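Local coordinates for putative immunoglobulin-blocking virulence protein (Mycoplasma mycoides subsp. capri, PDB 7ADK), which probably binds host immunoglobulins and blocks their antigen recognition, acting in a complex with a partner lipoprotein, at residues G508-K513 with T547-N552; Y517-L522 with L554-E559; S687-G692 with I721-G726; I677-G682 with E709-L714. All coordinates share one frame; numbering follows the deposited sequence.

Contact 1: G508-K513 with T547-N552; sequences GNSLKK and TRITFN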
# COMPACT_ATOMS: atom_id res chain seq x y z
N GLY A 508 3.87 -12.03 -9.37
CA GLY A 508 3.78 -11.07 -8.26
C GLY A 508 4.28 -11.65 -6.93
O GLY A 508 5.14 -12.52 -6.93
N ASN A 509 3.77 -11.18 -5.78
CA ASN A 509 4.11 -11.73 -4.47
C ASN A 509 3.35 -13.04 -4.20
O ASN A 509 2.14 -13.04 -3.95
CB ASN A 509 3.86 -10.69 -3.38
CG ASN A 509 4.14 -11.19 -1.97
OD1 ASN A 509 4.50 -12.33 -1.72
ND2 ASN A 509 3.95 -10.37 -0.97
N SER A 510 4.06 -14.16 -4.22
CA SER A 510 3.52 -15.52 -4.09
C SER A 510 3.47 -16.09 -2.67
O SER A 510 3.08 -17.24 -2.51
CB SER A 510 4.30 -16.45 -5.00
OG SER A 510 3.84 -16.24 -6.31
N LEU A 511 3.83 -15.32 -1.64
CA LEU A 511 3.80 -15.73 -0.23
C LEU A 511 3.00 -14.75 0.65
O LEU A 511 3.20 -14.65 1.87
CB LEU A 511 5.21 -16.08 0.26
CG LEU A 511 6.19 -14.90 0.36
CD1 LEU A 511 7.19 -15.18 1.47
CD2 LEU A 511 6.98 -14.68 -0.93
N LYS A 512 2.07 -14.05 0.02
CA LYS A 512 1.00 -13.23 0.61
C LYS A 512 -0.05 -14.13 1.29
O LYS A 512 -0.43 -15.15 0.72
CB LYS A 512 0.44 -12.40 -0.56
CG LYS A 512 -0.38 -11.19 -0.16
CD LYS A 512 -0.97 -10.45 -1.37
CE LYS A 512 0.09 -10.07 -2.41
NZ LYS A 512 -0.41 -9.09 -3.39
N LYS A 513 -0.51 -13.79 2.50
CA LYS A 513 -1.41 -14.65 3.31
C LYS A 513 -2.78 -14.87 2.69
O LYS A 513 -3.37 -15.94 2.85
CB LYS A 513 -1.55 -14.08 4.73
CG LYS A 513 -0.27 -14.22 5.55
CD LYS A 513 -0.46 -13.63 6.94
CE LYS A 513 0.80 -13.83 7.77
NZ LYS A 513 0.68 -13.22 9.11
N THR A 547 6.90 -17.47 -10.29
CA THR A 547 7.13 -18.55 -9.32
C THR A 547 5.85 -19.31 -9.01
O THR A 547 4.75 -18.78 -9.20
CB THR A 547 7.77 -17.96 -8.04
OG1 THR A 547 8.01 -18.93 -7.06
CG2 THR A 547 6.93 -16.89 -7.39
N ARG A 548 5.95 -20.54 -8.51
CA ARG A 548 4.80 -21.24 -7.93
C ARG A 548 4.31 -20.55 -6.65
O ARG A 548 5.11 -20.05 -5.87
CB ARG A 548 5.08 -22.74 -7.77
CG ARG A 548 6.13 -23.17 -6.73
CD ARG A 548 5.65 -23.20 -5.28
NE ARG A 548 6.57 -24.00 -4.46
CZ ARG A 548 6.62 -24.08 -3.15
NH1 ARG A 548 5.78 -23.48 -2.39
NH2 ARG A 548 7.56 -24.76 -2.59
N ILE A 549 3.00 -20.54 -6.43
CA ILE A 549 2.39 -19.94 -5.23
C ILE A 549 2.68 -20.80 -3.99
O ILE A 549 2.62 -22.02 -4.05
CB ILE A 549 0.88 -19.69 -5.42
CG1 ILE A 549 0.57 -18.70 -6.55
CG2 ILE A 549 0.22 -19.14 -4.16
CD1 ILE A 549 -0.77 -18.97 -7.22
N THR A 550 2.95 -20.16 -2.86
CA THR A 550 2.91 -20.79 -1.54
C THR A 550 1.52 -20.60 -0.94
O THR A 550 1.05 -19.48 -0.82
CB THR A 550 3.96 -20.20 -0.59
OG1 THR A 550 5.24 -20.51 -1.05
CG2 THR A 550 3.87 -20.76 0.83
N PHE A 551 0.89 -21.70 -0.55
CA PHE A 551 -0.42 -21.68 0.08
C PHE A 551 -0.34 -22.14 1.53
O PHE A 551 -0.01 -23.28 1.80
CB PHE A 551 -1.36 -22.59 -0.70
CG PHE A 551 -1.60 -22.18 -2.14
CD1 PHE A 551 -2.60 -21.24 -2.43
CD2 PHE A 551 -0.87 -22.77 -3.17
CE1 PHE A 551 -2.88 -20.91 -3.76
CE2 PHE A 551 -1.15 -22.43 -4.50
CZ PHE A 551 -2.15 -21.51 -4.80
N ASN A 552 -0.70 -21.27 2.46
CA ASN A 552 -0.92 -21.65 3.86
C ASN A 552 -2.41 -21.67 4.25
O ASN A 552 -2.72 -21.91 5.41
CB ASN A 552 -0.03 -20.76 4.75
CG ASN A 552 0.64 -21.55 5.87
OD1 ASN A 552 0.00 -22.16 6.71
ND2 ASN A 552 1.94 -21.59 5.91

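Contact 2: Y517-L522 with L554-E559; sequences YNPLAL and LAFDQE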
# COMPACT_ATOMS: atom_id res chain seq x y z
N TYR A 517 -6.41 -22.12 -1.79
CA TYR A 517 -6.96 -23.11 -2.71
C TYR A 517 -8.09 -23.85 -2.00
O TYR A 517 -8.09 -23.99 -0.77
CB TYR A 517 -5.86 -24.04 -3.24
CG TYR A 517 -5.21 -24.97 -2.24
CD1 TYR A 517 -4.22 -24.48 -1.39
CD2 TYR A 517 -5.57 -26.33 -2.17
CE1 TYR A 517 -3.56 -25.32 -0.48
CE2 TYR A 517 -4.93 -27.18 -1.25
CZ TYR A 517 -3.91 -26.68 -0.42
OH TYR A 517 -3.23 -27.51 0.40
N ASN A 518 -9.05 -24.33 -2.77
CA ASN A 518 -10.00 -25.32 -2.27
C ASN A 518 -9.33 -26.69 -2.38
O ASN A 518 -8.97 -27.09 -3.48
CB ASN A 518 -11.31 -25.20 -3.04
CG ASN A 518 -12.44 -25.97 -2.39
OD1 ASN A 518 -12.26 -27.05 -1.86
ND2 ASN A 518 -13.63 -25.45 -2.39
N PRO A 519 -9.15 -27.46 -1.29
CA PRO A 519 -8.47 -28.75 -1.40
C PRO A 519 -9.25 -29.76 -2.24
O PRO A 519 -8.63 -30.57 -2.92
CB PRO A 519 -8.25 -29.19 0.04
CG PRO A 519 -9.36 -28.50 0.82
CD PRO A 519 -9.51 -27.18 0.09
N LEU A 520 -10.57 -29.65 -2.34
CA LEU A 520 -11.41 -30.48 -3.21
C LEU A 520 -11.21 -30.18 -4.70
O LEU A 520 -11.43 -31.05 -5.53
CB LEU A 520 -12.87 -30.29 -2.81
CG LEU A 520 -13.18 -30.64 -1.34
CD1 LEU A 520 -14.56 -30.14 -0.98
CD2 LEU A 520 -13.10 -32.14 -1.12
N ALA A 521 -10.74 -28.98 -5.08
CA ALA A 521 -10.47 -28.62 -6.48
C ALA A 521 -9.32 -29.39 -7.13
O ALA A 521 -9.15 -29.31 -8.35
CB ALA A 521 -10.22 -27.12 -6.57
N LEU A 522 -8.54 -30.16 -6.38
CA LEU A 522 -7.38 -30.89 -6.87
C LEU A 522 -7.60 -32.41 -6.89
O LEU A 522 -6.63 -33.15 -7.06
CB LEU A 522 -6.16 -30.50 -6.02
CG LEU A 522 -5.88 -28.99 -5.93
CD1 LEU A 522 -4.75 -28.74 -4.93
CD2 LEU A 522 -5.48 -28.41 -7.27
N LEU A 554 -6.49 -23.13 3.45
CA LEU A 554 -7.54 -23.91 2.82
C LEU A 554 -8.85 -23.11 2.83
O LEU A 554 -9.31 -22.71 3.89
CB LEU A 554 -7.71 -25.24 3.57
CG LEU A 554 -6.47 -26.12 3.69
CD1 LEU A 554 -6.83 -27.43 4.37
CD2 LEU A 554 -5.87 -26.41 2.33
N ALA A 555 -9.46 -22.89 1.67
CA ALA A 555 -10.68 -22.10 1.52
C ALA A 555 -11.80 -22.91 0.84
O ALA A 555 -11.73 -23.17 -0.36
CB ALA A 555 -10.38 -20.82 0.74
N PHE A 556 -12.83 -23.30 1.58
CA PHE A 556 -13.98 -24.04 1.04
C PHE A 556 -15.01 -23.10 0.40
O PHE A 556 -15.13 -21.94 0.80
CB PHE A 556 -14.55 -24.93 2.14
CG PHE A 556 -13.59 -26.01 2.58
CD1 PHE A 556 -13.56 -27.24 1.89
CD2 PHE A 556 -12.70 -25.80 3.65
CE1 PHE A 556 -12.67 -28.25 2.28
CE2 PHE A 556 -11.81 -26.81 4.04
CZ PHE A 556 -11.80 -28.04 3.36
N ASP A 557 -15.74 -23.58 -0.61
CA ASP A 557 -16.73 -22.80 -1.35
C ASP A 557 -18.17 -23.17 -0.93
O ASP A 557 -18.39 -24.11 -0.18
CB ASP A 557 -16.46 -22.92 -2.87
CG ASP A 557 -16.93 -21.70 -3.69
OD1 ASP A 557 -17.63 -20.82 -3.14
OD2 ASP A 557 -16.58 -21.60 -4.89
N GLN A 558 -19.17 -22.41 -1.36
CA GLN A 558 -20.54 -22.55 -0.85
C GLN A 558 -21.18 -23.91 -1.15
O GLN A 558 -21.89 -24.44 -0.30
CB GLN A 558 -21.43 -21.42 -1.36
CG GLN A 558 -22.84 -21.41 -0.75
CD GLN A 558 -22.87 -21.36 0.78
OE1 GLN A 558 -22.85 -20.31 1.41
NE2 GLN A 558 -22.93 -22.47 1.46
N GLU A 559 -20.92 -24.49 -2.31
CA GLU A 559 -21.41 -25.79 -2.76
C GLU A 559 -20.79 -27.00 -2.01
O GLU A 559 -21.12 -28.15 -2.30
CB GLU A 559 -21.26 -25.88 -4.29
CG GLU A 559 -19.85 -25.64 -4.87
CD GLU A 559 -19.63 -24.20 -5.40
OE1 GLU A 559 -20.06 -23.24 -4.74
OE2 GLU A 559 -19.04 -24.04 -6.48

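Contact 3: S687-G692 with I721-G726; sequences SIRISG and IQIPNG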
# COMPACT_ATOMS: atom_id res chain seq x y z
N SER A 687 -21.59 -6.42 19.46
CA SER A 687 -21.31 -7.61 20.26
C SER A 687 -21.28 -8.94 19.51
O SER A 687 -21.81 -9.09 18.41
CB SER A 687 -22.41 -7.70 21.32
OG SER A 687 -22.65 -6.45 21.92
N ILE A 688 -20.81 -9.97 20.20
CA ILE A 688 -21.26 -11.34 19.92
C ILE A 688 -22.71 -11.44 20.43
O ILE A 688 -22.95 -11.31 21.63
CB ILE A 688 -20.36 -12.37 20.62
CG1 ILE A 688 -18.93 -12.27 20.07
CG2 ILE A 688 -20.94 -13.78 20.47
CD1 ILE A 688 -17.98 -13.29 20.66
N ARG A 689 -23.67 -11.66 19.53
CA ARG A 689 -25.07 -11.90 19.89
C ARG A 689 -25.25 -13.38 20.16
O ARG A 689 -25.14 -14.20 19.25
CB ARG A 689 -25.98 -11.37 18.77
CG ARG A 689 -27.46 -11.77 18.95
CD ARG A 689 -28.39 -11.27 17.84
NE ARG A 689 -28.51 -9.80 17.79
CZ ARG A 689 -29.36 -9.13 17.03
NH1 ARG A 689 -30.24 -9.72 16.29
NH2 ARG A 689 -29.33 -7.84 16.98
N ILE A 690 -25.56 -13.73 21.40
CA ILE A 690 -25.82 -15.10 21.83
C ILE A 690 -27.34 -15.31 21.77
O ILE A 690 -28.09 -14.62 22.48
CB ILE A 690 -25.23 -15.35 23.23
CG1 ILE A 690 -23.70 -15.17 23.20
CG2 ILE A 690 -25.62 -16.75 23.73
CD1 ILE A 690 -23.00 -15.33 24.55
N SER A 691 -27.80 -16.23 20.93
CA SER A 691 -29.22 -16.59 20.78
C SER A 691 -29.55 -17.96 21.40
O SER A 691 -28.66 -18.77 21.66
CB SER A 691 -29.62 -16.48 19.31
OG SER A 691 -28.97 -17.43 18.51
N GLY A 692 -30.83 -18.23 21.64
CA GLY A 692 -31.34 -19.45 22.28
C GLY A 692 -31.29 -19.48 23.82
O GLY A 692 -30.53 -18.75 24.44
N ILE A 721 -24.14 -9.69 23.74
CA ILE A 721 -25.59 -9.46 23.66
C ILE A 721 -26.30 -10.75 24.04
O ILE A 721 -25.99 -11.80 23.48
CB ILE A 721 -25.99 -8.93 22.26
CG1 ILE A 721 -25.94 -7.40 22.21
CG2 ILE A 721 -27.38 -9.43 21.84
CD1 ILE A 721 -25.96 -6.79 20.80
N GLN A 722 -27.31 -10.68 24.90
CA GLN A 722 -28.25 -11.78 25.12
C GLN A 722 -29.65 -11.33 24.71
O GLN A 722 -30.19 -10.40 25.30
CB GLN A 722 -28.14 -12.23 26.58
CG GLN A 722 -29.04 -13.42 26.91
CD GLN A 722 -28.61 -14.21 28.15
OE1 GLN A 722 -27.51 -14.11 28.65
NE2 GLN A 722 -29.46 -15.08 28.66
N ILE A 723 -30.23 -11.97 23.69
CA ILE A 723 -31.59 -11.64 23.22
C ILE A 723 -32.63 -12.02 24.30
O ILE A 723 -32.31 -12.86 25.14
CB ILE A 723 -31.88 -12.25 21.82
CG1 ILE A 723 -32.20 -13.75 21.85
CG2 ILE A 723 -30.74 -11.93 20.85
CD1 ILE A 723 -32.63 -14.32 20.49
N PRO A 724 -33.82 -11.40 24.36
CA PRO A 724 -34.66 -11.42 25.57
C PRO A 724 -35.39 -12.76 25.84
O PRO A 724 -36.60 -12.88 25.70
CB PRO A 724 -35.58 -10.20 25.44
CG PRO A 724 -35.71 -9.99 23.94
CD PRO A 724 -34.34 -10.42 23.42
N ASN A 725 -34.62 -13.75 26.28
CA ASN A 725 -35.03 -14.99 26.94
C ASN A 725 -33.88 -15.52 27.83
O ASN A 725 -32.72 -15.10 27.72
CB ASN A 725 -35.55 -16.03 25.93
CG ASN A 725 -34.56 -16.56 24.90
OD1 ASN A 725 -33.37 -16.67 25.12
ND2 ASN A 725 -35.04 -16.97 23.76
N GLY A 726 -34.20 -16.42 28.76
CA GLY A 726 -33.22 -16.91 29.73
C GLY A 726 -32.93 -15.91 30.85
O GLY A 726 -33.72 -15.02 31.14

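Contact 4: I677-G682 with E709-L714; sequences IHFSNG and EYNESL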
# COMPACT_ATOMS: atom_id res chain seq x y z
N ILE A 677 -8.75 -15.01 14.81
CA ILE A 677 -10.06 -15.13 14.19
C ILE A 677 -10.30 -13.86 13.38
O ILE A 677 -9.94 -12.77 13.81
CB ILE A 677 -11.18 -15.42 15.22
CG1 ILE A 677 -10.96 -16.77 15.92
CG2 ILE A 677 -12.55 -15.42 14.53
CD1 ILE A 677 -11.84 -16.99 17.14
N HIS A 678 -10.90 -14.01 12.21
CA HIS A 678 -11.27 -12.94 11.28
C HIS A 678 -12.72 -13.08 10.81
O HIS A 678 -13.26 -14.18 10.80
CB HIS A 678 -10.37 -12.99 10.04
CG HIS A 678 -8.96 -12.53 10.23
ND1 HIS A 678 -8.53 -11.20 10.22
CD2 HIS A 678 -7.89 -13.35 10.27
CE1 HIS A 678 -7.19 -11.26 10.26
NE2 HIS A 678 -6.79 -12.54 10.30
N PHE A 679 -13.32 -12.00 10.34
CA PHE A 679 -14.65 -12.01 9.73
C PHE A 679 -14.66 -11.30 8.38
O PHE A 679 -13.96 -10.31 8.20
CB PHE A 679 -15.66 -11.38 10.69
CG PHE A 679 -15.88 -12.13 11.98
CD1 PHE A 679 -16.60 -13.32 11.97
CD2 PHE A 679 -15.35 -11.65 13.20
CE1 PHE A 679 -16.78 -14.05 13.15
CE2 PHE A 679 -15.52 -12.38 14.38
CZ PHE A 679 -16.24 -13.58 14.36
N SER A 680 -15.49 -11.75 7.44
CA SER A 680 -15.53 -11.21 6.07
C SER A 680 -15.87 -9.71 5.95
O SER A 680 -15.51 -9.08 4.95
CB SER A 680 -16.55 -12.00 5.25
OG SER A 680 -16.24 -13.37 5.27
N ASN A 681 -16.51 -9.11 6.95
CA ASN A 681 -16.90 -7.71 6.99
C ASN A 681 -15.89 -6.77 7.71
O ASN A 681 -15.62 -5.68 7.23
CB ASN A 681 -18.30 -7.62 7.62
CG ASN A 681 -18.39 -8.16 9.03
OD1 ASN A 681 -17.55 -8.93 9.47
ND2 ASN A 681 -19.34 -7.73 9.80
N GLY A 682 -15.37 -7.16 8.88
CA GLY A 682 -14.65 -6.28 9.83
C GLY A 682 -15.46 -5.25 10.64
O GLY A 682 -14.92 -4.63 11.55
N GLU A 709 -10.68 -12.72 22.43
CA GLU A 709 -9.23 -12.67 22.51
C GLU A 709 -8.57 -12.67 21.12
O GLU A 709 -7.72 -11.83 20.84
CB GLU A 709 -8.75 -13.83 23.39
CG GLU A 709 -7.27 -13.77 23.72
CD GLU A 709 -6.80 -14.98 24.54
OE1 GLU A 709 -7.63 -15.75 25.03
OE2 GLU A 709 -5.59 -15.16 24.71
N TYR A 710 -8.96 -13.59 20.24
CA TYR A 710 -8.28 -13.84 18.97
C TYR A 710 -8.74 -12.92 17.83
O TYR A 710 -8.12 -12.93 16.77
CB TYR A 710 -8.42 -15.33 18.61
CG TYR A 710 -7.88 -16.36 19.60
CD1 TYR A 710 -6.98 -16.00 20.62
CD2 TYR A 710 -8.27 -17.70 19.47
CE1 TYR A 710 -6.51 -16.97 21.53
CE2 TYR A 710 -7.81 -18.68 20.37
CZ TYR A 710 -6.93 -18.31 21.41
OH TYR A 710 -6.50 -19.23 22.32
N ASN A 711 -9.81 -12.14 18.00
CA ASN A 711 -10.32 -11.21 16.99
C ASN A 711 -10.17 -9.77 17.47
O ASN A 711 -10.86 -9.37 18.40
CB ASN A 711 -11.77 -11.55 16.69
CG ASN A 711 -12.35 -10.68 15.61
OD1 ASN A 711 -12.24 -10.93 14.43
ND2 ASN A 711 -13.00 -9.62 15.98
N GLU A 712 -9.34 -8.97 16.79
CA GLU A 712 -8.99 -7.60 17.18
C GLU A 712 -10.21 -6.72 17.46
O GLU A 712 -10.34 -6.14 18.54
CB GLU A 712 -8.10 -7.00 16.07
CG GLU A 712 -7.57 -5.57 16.33
CD GLU A 712 -8.55 -4.41 16.05
OE1 GLU A 712 -8.41 -3.35 16.69
OE2 GLU A 712 -9.43 -4.53 15.16
N SER A 713 -11.15 -6.67 16.52
CA SER A 713 -12.25 -5.69 16.56
C SER A 713 -13.36 -6.07 17.55
O SER A 713 -14.29 -5.31 17.75
CB SER A 713 -12.78 -5.43 15.16
OG SER A 713 -11.73 -5.40 14.21
N LEU A 714 -13.23 -7.23 18.20
CA LEU A 714 -14.00 -7.70 19.35
C LEU A 714 -13.21 -7.53 20.67
O LEU A 714 -13.78 -7.15 21.69
CB LEU A 714 -14.40 -9.16 19.14
CG LEU A 714 -15.56 -9.39 18.16
CD1 LEU A 714 -15.71 -10.88 17.89
CD2 LEU A 714 -16.89 -8.95 18.73

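Contact 1: G508-K513 with T547-N552
Ser-510 and Thr-547 are brought together by their first torsions. Ser-510 OG lies anti to the carbonyl carbon (chi1 -77°). Thr-547 OG1 is anti to its backbone N (chi1 179°), which leaves the methyl CG2 between N and the carbonyl carbon and facing the serine. Thr-547 CG2 approaches Ser-510 OG to 3.3 Å and Ser-510 CB to 3.6 Å. The hydroxyls find partners elsewhere: Ser-510 OG with Thr-506 OG1, and Thr-547 OG1 with the backbone N of Asn-534. One backbone hydrogen bond joins the segments, from Thr-550 N to Ser-510 O at 2.9 Å and 157°. Ile-549 CG2 flanks the same acceptor, 3.8 Å from Ser-510 O. At the outer margin Leu-511 touches only lightly, its CB 4.4 Å from Thr-550 CB, while its leucyl end leads away. An Asx turn shapes the loop just there, with Asn-509 OD1 accepting from Leu-511 N at 3.1 Å. The chemistry implies that a single main-chain bond pins the 508-513 loop against 547-552, with methyl and methylene contacts beside it, and that the serine hydroxyl ties the contact to strand 502-506.

Contact 2: Y517-L522 with L554-E559
Tyr-517 and Leu-554 form a parallel beta bridge, with Ala-555 N donating to Tyr-517 O at 3.0 Å and 175° from above the carbonyl plane; the touching parts, 517-520 and 554-557, run 67° apart. The two bridge side chains lie side by side and point the same way. Leu-554 CD2 is 3.4 Å from Tyr-517 CZ and 3.8 Å from each of CE1 and CE2, so it approaches the phenolic end of the ring, obliquely. Phe-556 receives Pro-519 over one face. The pyrrolidine CD stands 4.3 Å from the ring centroid, a CH-pi contact offset toward the rim, and Pro-519 CG reaches Phe-556 CZ at 3.6 Å. Leu-520 CD1 meets the same ring at its edge, 4.2 Å from Phe-556 CD1. Asn-518 extends with CG anti to its backbone N (chi1 -167°). Its OD1 accepts from Leu-520 N at 3.1 Å, an Asx turn leading into the 3-10 segment 519-521. ND2 lies 3.3 Å from Asp-557 N; both are donors, and each is hydrogen-bonded to OD2 of Asp-560. Val-576 of helix 567-579 packs on Tyr-517 and Pro-519. The contact is thus buried and apolar, with one asparagine amide spent at both ends: its oxygen fixes the turn, while its nitrogen shares a carboxylate oxygen with the opposing backbone.

Contact 3: S687-G692 with I721-G726
The guanidinium of Arg-689 has the CG2 methyls of Ile-721 and Ile-723 obliquely beside it, and Tyr-649 engages it in a cation-pi interaction. Closer packing involves the aliphatic part of the arginine: Arg-689 CG lies 3.7 Å from Ile-721 CG2, while Ile-723 CG2 is 3.8 Å from the same CG. The arginine and Ile-723 side chains cross at about a right angle. Asn-725 OD1 lies 3.6 Å from Gly-692 O, two acceptors merely side by side, and the flat amide of Gln-722 is held mainly by Glu-729, with a weak bond to Asn-725 O. Two residues before Arg-689, Ser-687 OG rests 3.4 Å from Ile-721 CG1. Farther on, the first torsion of Ile-723 (chi1 78°) sets CG1 between N and the carbonyl carbon, and Ile-723 CD1 reaches Ser-691 CB at 3.9 Å. The backbone evidence is a parallel register, Arg-689 with Ile-721 and Ile-690 with Gln-722. Ile-721 N donates to Ile-688 O at 2.9 Å, and Ile-721 O accepts from Ile-690 N at 2.9 Å and 170°. The pairing then fades: an inverse gamma turn centred on Pro-724, with Asn-725 N bonded to Ile-723 O, carries the chain off. Arg-689 and Ile-721 share one face of the sheet, Ile-690 and Gln-722 the other, where Ile-688 and Ile-690 pack on Leu-704 of helix 698-709. Two adjacent parallel strands joined through helices 698-709 and 712-715 constitute a beta-alpha-beta crossover, here at the edge of a three-stranded parallel sheet.

Contact 4: I677-G682 with E709-L714
Ile-677 and Tyr-710 make the close part of this contact: Ile-677 N donates to Tyr-710 O at 2.9 Å and 173°, from well above the carbonyl plane. Around that bond, Ile-677 CG1 lies 4.0 Å from Tyr-710 CB, the two side chains crossing at a slant. Asn-711 follows, its CA directed at Ile-677 O in a CA-H...O contact of 3.6 Å. With CG anti to the backbone N (chi1 -178°), its side chain crosses that of Phe-679 at about a right angle, the ring and amide planes 63° apart. Phe-679 CE2 then touches Leu-714 CD1 at 3.8 Å. Beyond this the contact opens. Gly-682 O and Ser-713 OG, in partly exposed residues, stay 4.2 Å apart, and Ser-713 OG instead donates to Glu-712 OE2 at 2.6 Å. Asn-711 occupies the N-cap position of helix 712-715, and Leu-714 N bonds back to its O at 3.2 Å. Within this chain, strand 676-679 is an outermost strand of a five-stranded parallel sheet, pairing on its other flank with strand 640-643. The linker 710-711 lies against that edge through the Ile-677 bond, while Tyr-707 and Phe-708 of helix 698-709 pack on Ile-677 and Leu-714, respectively.

Contacts 2 and 4 are buried and lie on the two outermost strands of one five-stranded parallel sheet, their centres about 22 Å apart; contacts 1 and 3 are only partly buried. The four form two touching pairs. Phe-551 CB of contact 1 meets Tyr-517 CD1 of contact 2 at 3.5 Å, and Ile-688 CG1 of contact 3 packs 4.1 Å from Leu-714 CD2 of contact 4. Within each pair the segments alternate along the chain. Chemistry follows place: contact 3 is strand pairing in a separate small sheet, contact 2 a bridge with aromatic packing, whereas contact 1 rests on one loop-to-loop backbone bond, and in contact 4 an edge strand bonds to the turn between two helices.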